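Local structure of cytochrome c-555 (Chlorobium tepidum, 4J20) at residues 17-21 with 22-26; 42-45 with 46-49; 80-83 with 84-88. The protein transfers electrons as a basic c-type cytochrome with a single heme of unusually low redox potential, although its role in bacterial photosynthesis is not established. The protein carries 2 engineered substitutions. One frame throughout, in Å; residues are numbered along the deposited sequence.

Contact 1 of 3, residues 17-21 with 22-26; sequences ATCHK and TGMMG. With HEB (heme b/c), chain I.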
loop_
_atom_site.group_PDB
_atom_site.type_symbol
_atom_site.label_atom_id
_atom_site.label_comp_id
_atom_site.label_asym_id
_atom_site.label_seq_id
_atom_site.Cartn_x
_atom_site.Cartn_y
_atom_site.Cartn_z
ATOM N N ALA A 17 -7.939 -1.951 -1.086
ATOM C CA ALA A 17 -8.303 -3.295 -1.524
ATOM C C ALA A 17 -8.896 -3.281 -2.909
ATOM O O ALA A 17 -8.765 -4.257 -3.642
ATOM C CB ALA A 17 -9.293 -3.874 -0.508
ATOM N N THR A 18 -9.591 -2.219 -3.281
ATOM C CA THR A 18 -10.220 -2.211 -4.564
ATOM C C THR A 18 -9.240 -2.581 -5.686
ATOM O O THR A 18 -9.613 -3.291 -6.621
ATOM C CB THR A 18 -10.903 -0.868 -4.820
ATOM O OG1 THR A 18 -11.610 -0.926 -6.065
ATOM C CG2 THR A 18 -9.898 0.229 -4.829
ATOM N N CYS A 19 -7.987 -2.177 -5.591
ATOM C CA CYS A 19 -6.969 -2.639 -6.525
ATOM C C CYS A 19 -6.128 -3.768 -5.979
ATOM O O CYS A 19 -5.789 -4.691 -6.737
ATOM C CB CYS A 19 -6.051 -1.496 -6.962
ATOM S SG CYS A 19 -6.932 -0.224 -7.842
ATOM N N HIS A 20 -5.746 -3.720 -4.695
ATOM C CA HIS A 20 -4.758 -4.618 -4.147
ATOM C C HIS A 20 -5.287 -5.950 -3.642
ATOM O O HIS A 20 -4.484 -6.849 -3.383
ATOM C CB HIS A 20 -3.931 -3.927 -3.054
ATOM C CG HIS A 20 -2.967 -2.892 -3.575
ATOM N ND1 HIS A 20 -1.681 -3.206 -3.998
ATOM C CD2 HIS A 20 -3.071 -1.537 -3.664
ATOM C CE1 HIS A 20 -1.065 -2.072 -4.339
ATOM N NE2 HIS A 20 -1.883 -1.058 -4.155
ATOM N N LYS A 21 -6.600 -6.097 -3.484
ATOM C CA LYS A 21 -7.095 -7.399 -3.027
ATOM C C LYS A 21 -6.947 -8.469 -4.106
ATOM O O LYS A 21 -6.526 -9.602 -3.796
ATOM C CB LYS A 21 -8.548 -7.294 -2.537
ATOM C CG LYS A 21 -9.118 -8.648 -2.101
ATOM C CD LYS A 21 -10.486 -8.474 -1.393
ATOM C CE LYS A 21 -11.047 -9.858 -1.050
ATOM N NZ LYS A 21 -12.518 -9.825 -0.776
ATOM N N THR A 22 -7.238 -8.136 -5.363
ATOM C CA THR A 22 -7.087 -9.075 -6.452
ATOM C C THR A 22 -5.876 -8.783 -7.285
ATOM O O THR A 22 -5.470 -9.608 -8.103
ATOM C CB THR A 22 -8.289 -9.067 -7.424
ATOM O OG1 THR A 22 -8.385 -7.766 -8.043
ATOM C CG2 THR A 22 -9.581 -9.452 -6.704
ATOM N N GLY A 23 -5.271 -7.621 -7.107
ATOM C CA GLY A 23 -4.132 -7.247 -7.936
ATOM C C GLY A 23 -4.504 -6.762 -9.289
ATOM O O GLY A 23 -3.856 -7.158 -10.281
ATOM N N MET A 24 -5.503 -5.907 -9.405
ATOM C CA MET A 24 -5.895 -5.517 -10.729
ATOM C C MET A 24 -4.961 -4.509 -11.380
ATOM O O MET A 24 -4.311 -3.657 -10.699
ATOM C CB MET A 24 -7.321 -5.130 -10.805
ATOM C CG MET A 24 -7.578 -4.033 -9.982
ATOM S SD MET A 24 -9.284 -3.368 -10.113
ATOM C CE MET A 24 -9.172 -2.183 -11.352
ATOM N N MET A 25 -4.839 -4.644 -12.696
ATOM C CA MET A 25 -4.042 -3.728 -13.550
ATOM C C MET A 25 -2.681 -3.466 -12.951
ATOM O O MET A 25 -2.154 -2.303 -12.943
ATOM C CB MET A 25 -4.773 -2.422 -13.749
ATOM C CG MET A 25 -6.070 -2.602 -14.529
ATOM S SD MET A 25 -5.879 -3.324 -16.222
ATOM C CE MET A 25 -4.473 -4.417 -16.062
ATOM N N GLY A 26 -2.071 -4.529 -12.521
ATOM C CA GLY A 26 -0.699 -4.453 -12.130
ATOM C C GLY A 26 -0.482 -4.228 -10.633
ATOM O O GLY A 26 0.670 -4.291 -10.183
HETATM FE FE HEB I . -1.326 0.852 -4.505
HETATM C CHA HEB I . 1.732 -0.125 -5.619
HETATM C CHB HEB I . -0.122 0.961 -1.295
HETATM C CHC HEB I . -4.325 1.996 -3.404
HETATM C CHD HEB I . -2.614 0.478 -7.634
HETATM N NA HEB I . 0.458 0.513 -3.635
HETATM C C1A HEB I . 1.622 0.071 -4.270
HETATM C C2A HEB I . 2.636 -0.121 -3.270
HETATM C C3A HEB I . 2.103 0.155 -2.085
HETATM C C4A HEB I . 0.746 0.553 -2.294
HETATM C CMA HEB I . 2.776 0.096 -0.722
HETATM C CAA HEB I . 4.046 -0.622 -3.583
HETATM C CBA HEB I . 5.061 0.525 -3.568
HETATM C CGA HEB I . 6.463 0.128 -3.959
HETATM O O1A HEB I . 6.717 -1.032 -4.399
HETATM O O2A HEB I . 7.331 1.033 -3.872
HETATM N NB HEB I . -2.085 1.361 -2.712
HETATM C C1B HEB I . -1.416 1.380 -1.490
HETATM C C2B HEB I . -2.264 1.931 -0.476
HETATM C C3B HEB I . -3.448 2.200 -1.053
HETATM C C4B HEB I . -3.359 1.871 -2.457
HETATM C CMB HEB I . -1.832 2.029 0.965
HETATM C CAB HEB I . -4.710 2.769 -0.452
HETATM C CBB HEB I . -4.475 4.070 0.330
HETATM N NC HEB I . -3.107 1.131 -5.358
HETATM C C1C HEB I . -4.230 1.647 -4.730
HETATM C C2C HEB I . -5.310 1.758 -5.679
HETATM C C3C HEB I . -4.852 1.275 -6.840
HETATM C C4C HEB I . -3.482 0.933 -6.679
HETATM C CMC HEB I . -6.720 2.199 -5.286
HETATM C CAC HEB I . -5.604 1.082 -8.153
HETATM C CBC HEB I . -6.255 2.324 -8.760
HETATM N ND HEB I . -0.573 0.294 -6.286
HETATM C C1D HEB I . -1.281 0.215 -7.479
HETATM C C2D HEB I . -0.439 -0.251 -8.527
HETATM C C3D HEB I . 0.864 -0.435 -7.929
HETATM C C4D HEB I . 0.718 -0.085 -6.542
HETATM C CMD HEB I . -0.783 -0.492 -9.975
HETATM C CAD HEB I . 2.128 -0.936 -8.606
HETATM C CBD HEB I . 2.940 0.174 -9.313
HETATM C CGD HEB I . 4.168 -0.381 -9.920
HETATM O O1D HEB I . 5.019 -0.877 -9.165
HETATM O O2D HEB I . 4.300 -0.395 -11.120
HETATM O O HOH W 1 -9.148 -6.020 -6.172
#
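Met24 folds back against Cys19 in the turn that follows helix 17-20, where the backbone oxygen of Cys19 collects two N-H groups. The stronger hydrogen bond comes from Met24 N to Cys19 O at 2.9 Å; the second, from Gly23 N to the same oxygen, is bent to 123° and weak. Gly23 is the first residue to leave helical angles, and its positive phi (79°) suits glycine, because a side chain there would be jammed against the preceding carbonyl. A water bridges the turn, donating to Thr18 O at 2.8 Å and accepting from Thr22 N.

The side-chain contacts are lighter. Met24 CG stands between its own N and carbonyl carbon (chi1 61°), which turns it back to lie 4.2 Å from Cys19 CB. Met24 SD comes to 3.5 Å from Thr18 O. A long, flexible thioether can follow this exposed turn.

The heme is held by the side chains of Cys19 and His20, as expected for the last two residues of a CXXCH heme-binding motif. Cys19 SG forms a thioether with heme CAC. His20 NE2 binds the heme iron, FE, at 2.0 Å. The remaining ring nitrogen, His20 ND1, is hydrogen-bonded to Pro28 O, which fixes the rotation of the imidazole. Thr18 adds its CG2 methyl, 3.8 Å from heme CMC.

Tyr12 of helix 5-15 packs on Ala17, His20 and Lys21, while 22-26 begins a loop; that loop lays Ala27 against Cys19 and His20, and Val30 against His20, before reaching helix 33-40.

Contact 2 of 3, residues 42-45 with 46-49; sequences QGMN and TLVS. With HEB (heme b/c), chain I; SO4 (sulfate ion), chain C.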
loop_
_atom_site.group_PDB
_atom_site.type_symbol
_atom_site.label_atom_id
_atom_site.label_comp_id
_atom_site.label_asym_id
_atom_site.label_seq_id
_atom_site.Cartn_x
_atom_site.Cartn_y
_atom_site.Cartn_z
ATOM N N GLN A 42 12.552 -2.323 0.034
ATOM C CA GLN A 42 12.729 -0.895 -0.079
ATOM C C GLN A 42 12.594 -0.222 1.263
ATOM O O GLN A 42 13.014 0.928 1.408
ATOM C CB GLN A 42 11.746 -0.274 -1.052
ATOM C CG GLN A 42 11.915 -0.735 -2.474
ATOM C CD GLN A 42 10.914 -0.121 -3.343
ATOM O OE1 GLN A 42 9.726 -0.431 -3.239
ATOM N NE2 GLN A 42 11.337 0.828 -4.159
ATOM N N GLY A 43 11.906 -0.888 2.220
ATOM C CA GLY A 43 11.628 -0.357 3.546
ATOM C C GLY A 43 10.373 0.495 3.559
ATOM O O GLY A 43 9.879 0.956 2.528
ATOM N N MET A 44 9.833 0.649 4.759
ATOM C CA MET A 44 8.581 1.353 4.941
ATOM C C MET A 44 8.647 2.794 4.552
ATOM O O MET A 44 7.677 3.323 3.995
ATOM C CB MET A 44 8.045 1.193 6.375
ATOM C CG MET A 44 7.536 -0.204 6.661
ATOM S SD MET A 44 5.970 -0.580 5.782
ATOM C CE MET A 44 4.832 0.589 6.523
ATOM N N ASN A 45 9.707 3.502 4.868
ATOM C CA ASN A 45 9.769 4.903 4.528
ATOM C C ASN A 45 9.521 5.116 3.030
ATOM O O ASN A 45 8.724 5.963 2.641
ATOM C CB ASN A 45 11.086 5.520 4.982
ATOM C CG ASN A 45 11.118 7.001 4.744
ATOM O OD1 ASN A 45 11.771 7.481 3.829
ATOM N ND2 ASN A 45 10.345 7.727 5.522
ATOM N N THR A 46 10.190 4.341 2.201
ATOM C CA THR A 46 10.043 4.460 0.755
ATOM C C THR A 46 8.654 3.972 0.337
ATOM O O THR A 46 8.003 4.628 -0.476
ATOM C CB THR A 46 11.102 3.665 0.046
ATOM O OG1 THR A 46 12.352 4.326 0.265
ATOM C CG2 THR A 46 10.839 3.576 -1.428
ATOM N N LEU A 47 8.183 2.823 0.861
ATOM C CA LEU A 47 6.862 2.368 0.448
ATOM C C LEU A 47 5.787 3.411 0.746
ATOM O O LEU A 47 4.897 3.651 -0.077
ATOM C CB LEU A 47 6.497 1.034 1.143
ATOM C CG LEU A 47 7.321 -0.172 0.723
ATOM C CD1 LEU A 47 6.974 -1.385 1.537
ATOM C CD2 LEU A 47 7.127 -0.479 -0.746
ATOM N N VAL A 48 5.816 3.942 1.945
ATOM C CA VAL A 48 4.820 4.935 2.344
ATOM C C VAL A 48 4.975 6.227 1.514
ATOM O O VAL A 48 3.969 6.819 1.078
ATOM C CB VAL A 48 4.879 5.191 3.853
ATOM C CG1 VAL A 48 3.892 6.313 4.222
ATOM C CG2 VAL A 48 4.563 3.900 4.623
ATOM N N SER A 49 6.209 6.686 1.293
ATOM C CA SER A 49 6.409 7.897 0.507
ATOM C C SER A 49 5.862 7.732 -0.899
ATOM O O SER A 49 5.178 8.636 -1.450
ATOM C CB SER A 49 7.892 8.238 0.424
ATOM O OG SER A 49 8.080 9.354 -0.442
HETATM FE FE HEB I . -1.326 0.852 -4.505
HETATM C CHA HEB I . 1.732 -0.125 -5.619
HETATM C CHB HEB I . -0.122 0.961 -1.295
HETATM C CHC HEB I . -4.325 1.996 -3.404
HETATM C CHD HEB I . -2.614 0.478 -7.634
HETATM N NA HEB I . 0.458 0.513 -3.635
HETATM C C1A HEB I . 1.622 0.071 -4.270
HETATM C C2A HEB I . 2.636 -0.121 -3.270
HETATM C C3A HEB I . 2.103 0.155 -2.085
HETATM C C4A HEB I . 0.746 0.553 -2.294
HETATM C CMA HEB I . 2.776 0.096 -0.722
HETATM C CAA HEB I . 4.046 -0.622 -3.583
HETATM C CBA HEB I . 5.061 0.525 -3.568
HETATM C CGA HEB I . 6.463 0.128 -3.959
HETATM O O1A HEB I . 6.717 -1.032 -4.399
HETATM O O2A HEB I . 7.331 1.033 -3.872
HETATM N NB HEB I . -2.085 1.361 -2.712
HETATM C C1B HEB I . -1.416 1.380 -1.490
HETATM C C2B HEB I . -2.264 1.931 -0.476
HETATM C C3B HEB I . -3.448 2.200 -1.053
HETATM C C4B HEB I . -3.359 1.871 -2.457
HETATM C CMB HEB I . -1.832 2.029 0.965
HETATM C CAB HEB I . -4.710 2.769 -0.452
HETATM C CBB HEB I . -4.475 4.070 0.330
HETATM N NC HEB I . -3.107 1.131 -5.358
HETATM C C1C HEB I . -4.230 1.647 -4.730
HETATM C C2C HEB I . -5.310 1.758 -5.679
HETATM C C3C HEB I . -4.852 1.275 -6.840
HETATM C C4C HEB I . -3.482 0.933 -6.679
HETATM C CMC HEB I . -6.720 2.199 -5.286
HETATM C CAC HEB I . -5.604 1.082 -8.153
HETATM C CBC HEB I . -6.255 2.324 -8.760
HETATM N ND HEB I . -0.573 0.294 -6.286
HETATM C C1D HEB I . -1.281 0.215 -7.479
HETATM C C2D HEB I . -0.439 -0.251 -8.527
HETATM C C3D HEB I . 0.864 -0.435 -7.929
HETATM C C4D HEB I . 0.718 -0.085 -6.542
HETATM C CMD HEB I . -0.783 -0.492 -9.975
HETATM C CAD HEB I . 2.128 -0.936 -8.606
HETATM C CBD HEB I . 2.940 0.174 -9.313
HETATM C CGD HEB I . 4.168 -0.381 -9.920
HETATM O O1D HEB I . 5.019 -0.877 -9.165
HETATM O O2D HEB I . 4.300 -0.395 -11.120
HETATM S S SO4 C . 12.598 1.616 6.941
HETATM O O1 SO4 C . 11.767 2.830 7.043
HETATM O O2 SO4 C . 13.487 1.548 8.092
HETATM O O3 SO4 C . 11.685 0.409 6.999
HETATM O O4 SO4 C . 13.297 1.836 5.635
HETATM O O HOH W 2 12.649 2.943 3.160
HETATM O O HOH W 3 14.355 2.613 -0.502
HETATM O O HOH W 4 13.983 5.427 2.677
#
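Leu47 reaches from the first turn of helix 44-53 to the heme, starting beside Gly43. Its CB lies over the carbonyl oxygens of Gly43 and Met44, and CG, anti to the carbonyl carbon (chi1 -68°), passes Gly43 O at 3.3 Å. Leu47 CD1 stays near the helix, 4.4 Å from Met44 SD, whereas Leu47 CD2 presses on a heme propionate, 3.3 Å from its carboxyl carbon CGA. A branched aliphatic residue suits this place, filling two directions at once.

At the start of the helix, Met44 bends at chi2 and chi3 to bring CE to 3.8 Å from Val48 CG2. Thr46 turns its CG2 methyl to Gln42 CB at 4.0 Å, and its hydroxyl shares a water with Gln42 O. Backbone bonds from Leu47 N, Val48 N and Ser49 N to Gly43 O, Met44 O and Asn45 O hold the turn.

Gly43, at the N-cap position, has positive phi, which favours glycine, and no side chain to cap the first N-H groups. Met44 N donates a hydrogen bond to sulfate O3 at 2.9 Å, and Asn45 N one to sulfate O1 at 3.1 Å; Thr46 N bonds a water that also donates to sulfate O4 and Gln42 O. The sulfate, probably from the crystallisation liquor, occupies an anion site typical of a helix N-terminus, where the helix dipole would probably favour negative charge.

Contact 3 of 3, residues 80-83 with 84-88; sequences VAYM and VGQSK. With HEB (heme b/c), chain I; IPA (isopropyl alcohol), chain E.
The ring of Tyr82 carries Gln86 CG over one face, 3.7 Å above the plane and displaced toward the rim. This is a CH-pi contact, with Gln86 CG 4.0 Å from the ring centroid and 22° off the ring normal. The chain bends at chi2, and the amide of Gln86 lies nearly parallel to the ring, the planes 18° apart. Tyr82 also meets the ring of Tyr12, inclined at about 45°. The second flat group is the heme, approached by Met83 on the same side as His20: its chain bends at chi3 and sets CE 3.6 Å from heme CHB, over the porphyrin face. Val80 touches the rim instead, its CG2 3.7 Å from heme CMB. Unbranched, polarisable methionine suits the flat face, compact valine the methyl-lined border.

All this belongs to helix 73-85, the C-terminal helix of the class I cytochrome c fold, which packs on the N-terminal helix 5-15 through Tyr82 and Met83. Straight backbone bonds such as Val84 N to Val80 O continue until Gln86 N, which makes two weak bonds, to Tyr82 O and Met83 O. Gly85 avoids a CB that would sit rather tight against Ala81 O.

As the helix unwinds, Ser87 returns to it: OG donates to Met83 O at 2.7 Å, and the same hydroxyl is hydrogen-bonded to Gly31 N. An alanine in place of Ser87 is likely to leave Gly31 N without this mate and to deprive Met83 O of the shorter of its two bonds. A water donates to Tyr82 O and accepts from Gln86 NE2, while the amide oxygen, Gln86 OE1, takes a hydrogen bond from an isopropyl alcohol, probably a crystallisation additive.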
loop_
_atom_site.group_PDB
_atom_site.type_symbol
_atom_site.label_atom_id
_atom_site.label_comp_id
_atom_site.label_asym_id
_atom_site.label_seq_id
_atom_site.Cartn_x
_atom_site.Cartn_y
_atom_site.Cartn_z
ATOM N N VAL A 80 -0.331 0.724 4.473
ATOM C CA VAL A 80 0.844 0.055 3.919
ATOM C C VAL A 80 1.343 -0.985 4.907
ATOM O O VAL A 80 1.691 -2.117 4.541
ATOM C CB VAL A 80 1.969 1.084 3.571
ATOM C CG1 VAL A 80 3.237 0.346 3.134
ATOM C CG2 VAL A 80 1.524 2.070 2.484
ATOM N N ALA A 81 1.386 -0.641 6.195
ATOM C CA ALA A 81 1.856 -1.572 7.228
ATOM C C ALA A 81 1.002 -2.818 7.250
ATOM O O ALA A 81 1.515 -3.926 7.384
ATOM C CB ALA A 81 1.876 -0.893 8.596
ATOM N N TYR A 82 -0.317 -2.628 7.121
ATOM C CA TYR A 82 -1.189 -3.775 7.041
ATOM C C TYR A 82 -0.872 -4.652 5.830
ATOM O O TYR A 82 -0.721 -5.871 5.937
ATOM C CB TYR A 82 -2.648 -3.312 6.996
ATOM C CG TYR A 82 -3.597 -4.458 6.833
ATOM C CD1 TYR A 82 -3.853 -5.324 7.883
ATOM C CD2 TYR A 82 -4.174 -4.723 5.608
ATOM C CE1 TYR A 82 -4.688 -6.412 7.717
ATOM C CE2 TYR A 82 -5.006 -5.867 5.433
ATOM C CZ TYR A 82 -5.260 -6.656 6.503
ATOM O OH TYR A 82 -6.114 -7.752 6.344
ATOM N N MET A 83 -0.756 -4.024 4.669
ATOM C CA MET A 83 -0.464 -4.759 3.421
ATOM C C MET A 83 0.853 -5.536 3.530
ATOM O O MET A 83 0.920 -6.726 3.154
ATOM C CB MET A 83 -0.370 -3.784 2.277
ATOM C CG MET A 83 -1.714 -3.116 1.978
ATOM S SD MET A 83 -1.629 -1.670 0.888
ATOM C CE MET A 83 -1.186 -2.466 -0.648
ATOM N N VAL A 84 1.900 -4.890 4.014
ATOM C CA VAL A 84 3.194 -5.551 4.138
ATOM C C VAL A 84 3.116 -6.704 5.133
ATOM O O VAL A 84 3.624 -7.810 4.851
ATOM C CB VAL A 84 4.247 -4.526 4.576
ATOM C CG1 VAL A 84 5.519 -5.217 5.118
ATOM C CG2 VAL A 84 4.582 -3.568 3.462
ATOM N N GLY A 85 2.468 -6.484 6.283
ATOM C CA GLY A 85 2.336 -7.532 7.261
ATOM C C GLY A 85 1.596 -8.766 6.776
ATOM O O GLY A 85 1.766 -9.849 7.338
ATOM N N GLN A 86 0.744 -8.618 5.782
ATOM C CA GLN A 86 -0.007 -9.720 5.232
ATOM C C GLN A 86 0.664 -10.351 4.007
ATOM O O GLN A 86 0.147 -11.326 3.483
ATOM C CB GLN A 86 -1.383 -9.245 4.815
ATOM C CG GLN A 86 -2.301 -8.901 6.015
ATOM C CD GLN A 86 -2.593 -10.101 6.887
ATOM O OE1 GLN A 86 -3.007 -11.168 6.396
ATOM N NE2 GLN A 86 -2.356 -9.960 8.167
ATOM N N SER A 87 1.840 -9.840 3.598
ATOM C CA SER A 87 2.406 -10.225 2.289
ATOM C C SER A 87 3.780 -10.887 2.387
ATOM O O SER A 87 4.555 -10.893 1.418
ATOM C CB SER A 87 2.450 -9.016 1.358
ATOM O OG SER A 87 1.127 -8.538 1.126
ATOM N N LYS A 88 4.068 -11.486 3.562
ATOM C CA LYS A 88 5.327 -12.190 3.804
ATOM C C LYS A 88 5.077 -13.705 3.842
ATOM O O LYS A 88 3.982 -14.199 4.031
ATOM C CB LYS A 88 5.986 -11.711 5.112
ATOM C CG LYS A 88 6.479 -10.248 5.050
ATOM C CD LYS A 88 6.881 -9.734 6.418
ATOM C CE LYS A 88 7.404 -8.312 6.347
ATOM N NZ LYS A 88 7.715 -7.787 7.710
ATOM O OXT LYS A 88 6.040 -14.476 3.771
HETATM FE FE HEB I . -1.326 0.852 -4.505
HETATM C CHA HEB I . 1.732 -0.125 -5.619
HETATM C CHB HEB I . -0.122 0.961 -1.295
HETATM C CHC HEB I . -4.325 1.996 -3.404
HETATM C CHD HEB I . -2.614 0.478 -7.634
HETATM N NA HEB I . 0.458 0.513 -3.635
HETATM C C1A HEB I . 1.622 0.071 -4.270
HETATM C C2A HEB I . 2.636 -0.121 -3.270
HETATM C C3A HEB I . 2.103 0.155 -2.085
HETATM C C4A HEB I . 0.746 0.553 -2.294
HETATM C CMA HEB I . 2.776 0.096 -0.722
HETATM C CAA HEB I . 4.046 -0.622 -3.583
HETATM C CBA HEB I . 5.061 0.525 -3.568
HETATM C CGA HEB I . 6.463 0.128 -3.959
HETATM O O1A HEB I . 6.717 -1.032 -4.399
HETATM O O2A HEB I . 7.331 1.033 -3.872
HETATM N NB HEB I . -2.085 1.361 -2.712
HETATM C C1B HEB I . -1.416 1.380 -1.490
HETATM C C2B HEB I . -2.264 1.931 -0.476
HETATM C C3B HEB I . -3.448 2.200 -1.053
HETATM C C4B HEB I . -3.359 1.871 -2.457
HETATM C CMB HEB I . -1.832 2.029 0.965
HETATM C CAB HEB I . -4.710 2.769 -0.452
HETATM C CBB HEB I . -4.475 4.070 0.330
HETATM N NC HEB I . -3.107 1.131 -5.358
HETATM C C1C HEB I . -4.230 1.647 -4.730
HETATM C C2C HEB I . -5.310 1.758 -5.679
HETATM C C3C HEB I . -4.852 1.275 -6.840
HETATM C C4C HEB I . -3.482 0.933 -6.679
HETATM C CMC HEB I . -6.720 2.199 -5.286
HETATM C CAC HEB I . -5.604 1.082 -8.153
HETATM C CBC HEB I . -6.255 2.324 -8.760
HETATM N ND HEB I . -0.573 0.294 -6.286
HETATM C C1D HEB I . -1.281 0.215 -7.479
HETATM C C2D HEB I . -0.439 -0.251 -8.527
HETATM C C3D HEB I . 0.864 -0.435 -7.929
HETATM C C4D HEB I . 0.718 -0.085 -6.542
HETATM C CMD HEB I . -0.783 -0.492 -9.975
HETATM C CAD HEB I . 2.128 -0.936 -8.606
HETATM C CBD HEB I . 2.940 0.174 -9.313
HETATM C CGD HEB I . 4.168 -0.381 -9.920
HETATM O O1D HEB I . 5.019 -0.877 -9.165
HETATM O O2D HEB I . 4.300 -0.395 -11.120
HETATM C C1 IPA E . -5.319 -12.942 2.397
HETATM C C2 IPA E . -4.018 -12.231 2.762
HETATM C C3 IPA E . -2.986 -13.224 3.305
HETATM O O2 IPA E . -4.305 -11.206 3.735
HETATM O O HOH W 5 -0.910 -7.217 8.650
#

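Overall arrangement
The three contacts follow one another along the chain and all touch the single heme. Contacts 1 and 2 lie on opposite sides of the chain's centre, their own centres about 19 Å apart, and do not meet. Contact 3, about 14 Å from contact 1 and about 12 Å from contact 2 between centres, joins them: Met83 CE packs on His20 CG at 3.5 Å, and Met44 and Leu47 of helix 44-53 pack on Val80, Ala81 and Val84 of helix 73-85. Residues 17-26 supply one thioether and one axial ligand, 42-49 pack beside a propionate, and the end of helix 73-85 touches both, so that segments far apart in sequence together line part of the heme pocket.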